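Local coordinates for protein cycloalternan-forming enzyme (Listeria monocytogenes serovar 1/2a, PDB 5F7U) that is a multidomain member of glycoside hydrolase family 31, built on a TIM barrel and carrying a family 6 carbohydrate-binding module, at residues F145-Y150 / M161-G167. The protein carries 1 engineered substitution. Numbering follows the deposited sequence. Where two conformers were deposited one is given.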
loop_
_atom_site.group_PDB
_atom_site.type_symbol
_atom_site.label_atom_id
_atom_site.label_comp_id
_atom_site.label_asym_id
_atom_site.label_seq_id
_atom_site.Cartn_x
_atom_site.Cartn_y
_atom_site.Cartn_z
ATOM N N PHE A 145 22.401 2.240 36.833
ATOM C CA PHE A 145 21.441 1.186 36.495
ATOM C C PHE A 145 22.146 -0.150 36.272
ATOM O O PHE A 145 23.340 -0.173 36.006
ATOM C CB PHE A 145 20.670 1.529 35.209
ATOM C CG PHE A 145 19.698 2.679 35.328
ATOM C CD1 PHE A 145 19.338 3.236 36.561
ATOM C CD2 PHE A 145 19.100 3.187 34.171
ATOM C CE1 PHE A 145 18.429 4.301 36.630
ATOM C CE2 PHE A 145 18.185 4.234 34.239
ATOM C CZ PHE A 145 17.858 4.800 35.465
ATOM N N SER A 146 21.395 -1.248 36.381
ATOM C CA SER A 146 21.868 -2.574 35.977
ATOM C C SER A 146 21.011 -3.098 34.825
ATOM O O SER A 146 20.097 -3.906 35.050
ATOM C CB SER A 146 21.838 -3.548 37.152
ATOM O OG SER A 146 22.597 -3.044 38.231
ATOM N N PRO A 147 21.290 -2.634 33.587
ATOM C CA PRO A 147 20.424 -3.011 32.448
ATOM C C PRO A 147 20.371 -4.497 32.126
ATOM O O PRO A 147 21.326 -5.238 32.384
ATOM C CB PRO A 147 20.981 -2.233 31.262
ATOM C CG PRO A 147 22.268 -1.648 31.694
ATOM C CD PRO A 147 22.394 -1.739 33.173
ATOM N N LYS A 148 19.226 -4.908 31.596
ATOM C CA LYS A 148 19.049 -6.271 31.099
ATOM C C LYS A 148 18.440 -6.189 29.730
ATOM O O LYS A 148 17.454 -5.472 29.539
ATOM C CB LYS A 148 18.100 -7.054 31.998
ATOM C CG LYS A 148 18.688 -7.384 33.368
ATOM C CD LYS A 148 17.590 -7.984 34.228
ATOM C CE LYS A 148 18.014 -8.133 35.684
ATOM N NZ LYS A 148 18.705 -9.438 35.869
ATOM N N LEU A 149 19.040 -6.911 28.781
ATOM C CA LEU A 149 18.474 -7.067 27.447
ATOM C C LEU A 149 17.959 -8.497 27.303
ATOM O O LEU A 149 18.723 -9.447 27.459
ATOM C CB LEU A 149 19.514 -6.781 26.377
ATOM C CG LEU A 149 19.045 -6.938 24.922
ATOM C CD1 LEU A 149 17.908 -5.970 24.569
ATOM C CD2 LEU A 149 20.227 -6.700 23.995
ATOM N N TYR A 150 16.683 -8.626 26.966
ATOM C CA TYR A 150 16.056 -9.935 26.823
ATOM C C TYR A 150 15.882 -10.286 25.368
ATOM O O TYR A 150 15.382 -9.475 24.593
ATOM C CB TYR A 150 14.674 -9.916 27.456
ATOM C CG TYR A 150 14.713 -9.659 28.919
ATOM C CD1 TYR A 150 14.905 -10.707 29.821
ATOM C CD2 TYR A 150 14.526 -8.371 29.414
ATOM C CE1 TYR A 150 14.927 -10.463 31.186
ATOM C CE2 TYR A 150 14.547 -8.123 30.780
ATOM C CZ TYR A 150 14.758 -9.165 31.648
ATOM O OH TYR A 150 14.758 -8.931 32.996
ATOM N N MET A 161 13.851 -8.234 20.751
ATOM C CA MET A 161 14.718 -7.646 21.775
ATOM C C MET A 161 13.922 -6.777 22.718
ATOM O O MET A 161 13.177 -5.929 22.262
ATOM C CB MET A 161 15.743 -6.728 21.113
ATOM C CG MET A 161 17.099 -7.339 20.957
ATOM S SD MET A 161 17.045 -8.577 19.681
ATOM C CE MET A 161 17.036 -7.467 18.256
ATOM N N GLU A 162 14.120 -6.968 24.027
ATOM C CA GLU A 162 13.407 -6.168 25.010
ATOM C C GLU A 162 14.427 -5.664 26.008
ATOM O O GLU A 162 15.111 -6.458 26.682
ATOM C CB GLU A 162 12.304 -6.971 25.698
ATOM C CG GLU A 162 11.135 -7.304 24.775
ATOM C CD GLU A 162 10.174 -8.270 25.431
ATOM O OE1 GLU A 162 10.433 -9.497 25.431
ATOM O OE2 GLU A 162 9.175 -7.781 25.972
ATOM N N LEU A 163 14.587 -4.343 26.049
ATOM C CA LEU A 163 15.606 -3.751 26.923
ATOM C C LEU A 163 14.923 -3.100 28.120
ATOM O O LEU A 163 14.022 -2.259 27.945
ATOM C CB LEU A 163 16.427 -2.707 26.152
ATOM C CG LEU A 163 17.427 -1.924 27.020
ATOM C CD1 LEU A 163 18.647 -2.781 27.408
ATOM C CD2 LEU A 163 17.835 -0.648 26.287
ATOM N N SER A 164 15.382 -3.481 29.317
ATOM C CA SER A 164 14.998 -2.850 30.589
ATOM C C SER A 164 16.235 -2.122 31.146
ATOM O O SER A 164 17.109 -2.774 31.735
ATOM C CB SER A 164 14.561 -3.947 31.592
ATOM O OG SER A 164 14.246 -3.396 32.867
ATOM N N PRO A 165 16.319 -0.785 30.975
ATOM C CA PRO A 165 17.490 -0.042 31.488
ATOM C C PRO A 165 17.772 -0.263 32.981
ATOM O O PRO A 165 18.931 -0.400 33.356
ATOM C CB PRO A 165 17.105 1.408 31.220
ATOM C CG PRO A 165 16.375 1.299 29.901
ATOM C CD PRO A 165 15.478 0.088 30.124
ATOM N N THR A 166 16.724 -0.305 33.804
ATOM C CA THR A 166 16.890 -0.539 35.255
ATOM C C THR A 166 17.053 -2.015 35.627
ATOM O O THR A 166 17.478 -2.325 36.750
ATOM C CB THR A 166 15.714 0.018 36.080
ATOM O OG1 THR A 166 14.524 -0.740 35.794
ATOM C CG2 THR A 166 15.486 1.510 35.776
ATOM N N GLY A 167 16.680 -2.906 34.713
ATOM C CA GLY A 167 16.668 -4.346 34.960
ATOM C C GLY A 167 15.493 -4.826 35.803
ATOM O O GLY A 167 15.427 -6.010 36.149
HETATM O O HOH W 1 18.950 -0.505 38.068
#
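The Phe145 ring receives the methyl of Thr166 on one face: CG2 sits 4.0 Å from the ring centroid and only 7° off the normal, a CH-pi contact. Thr166 turns this methyl to the ring by setting CG2 anti to its carbonyl carbon, with OG1 between backbone N and C (chi1 68°). Pro165 adds its CB at 4.0 Å from Phe145 CD2, and a water joins Ser146 N to Thr166 O. Beyond this turn the segments pair as antiparallel strands. Lys148 and Ser164 exchange two nearly straight backbone bonds; Tyr150 and Glu162 form the next hydrogen-bonded pair, straight from Tyr150 N to Glu162 O at 2.7 Å but more bent from Glu162 N to Tyr150 O. Ser164 O is gripped twice, by Lys148 N and, from the opposite face of its carbonyl plane, by Gly167 N, which ties the turn after the strand to the pairing. The aliphatic part of Lys148 runs alongside Gly167, which has positive phi, with CE 3.4 Å from Gly167 O, while NZ is hydrogen-bonded to Asn137. At the intervening non-hydrogen-bonded pair, Leu149 with Leu163, Leu149 CD1 touches Met161 CG and Leu163 CB, both at 3.9 Å. Hairpin 148-153/158-164 of the galactose mutarotase-like domain is flanked by strands 134-140 beside Leu149 and 333-338 beside Leu163, while strands 214-229 and 235-243 pack against Leu163 and Pro165.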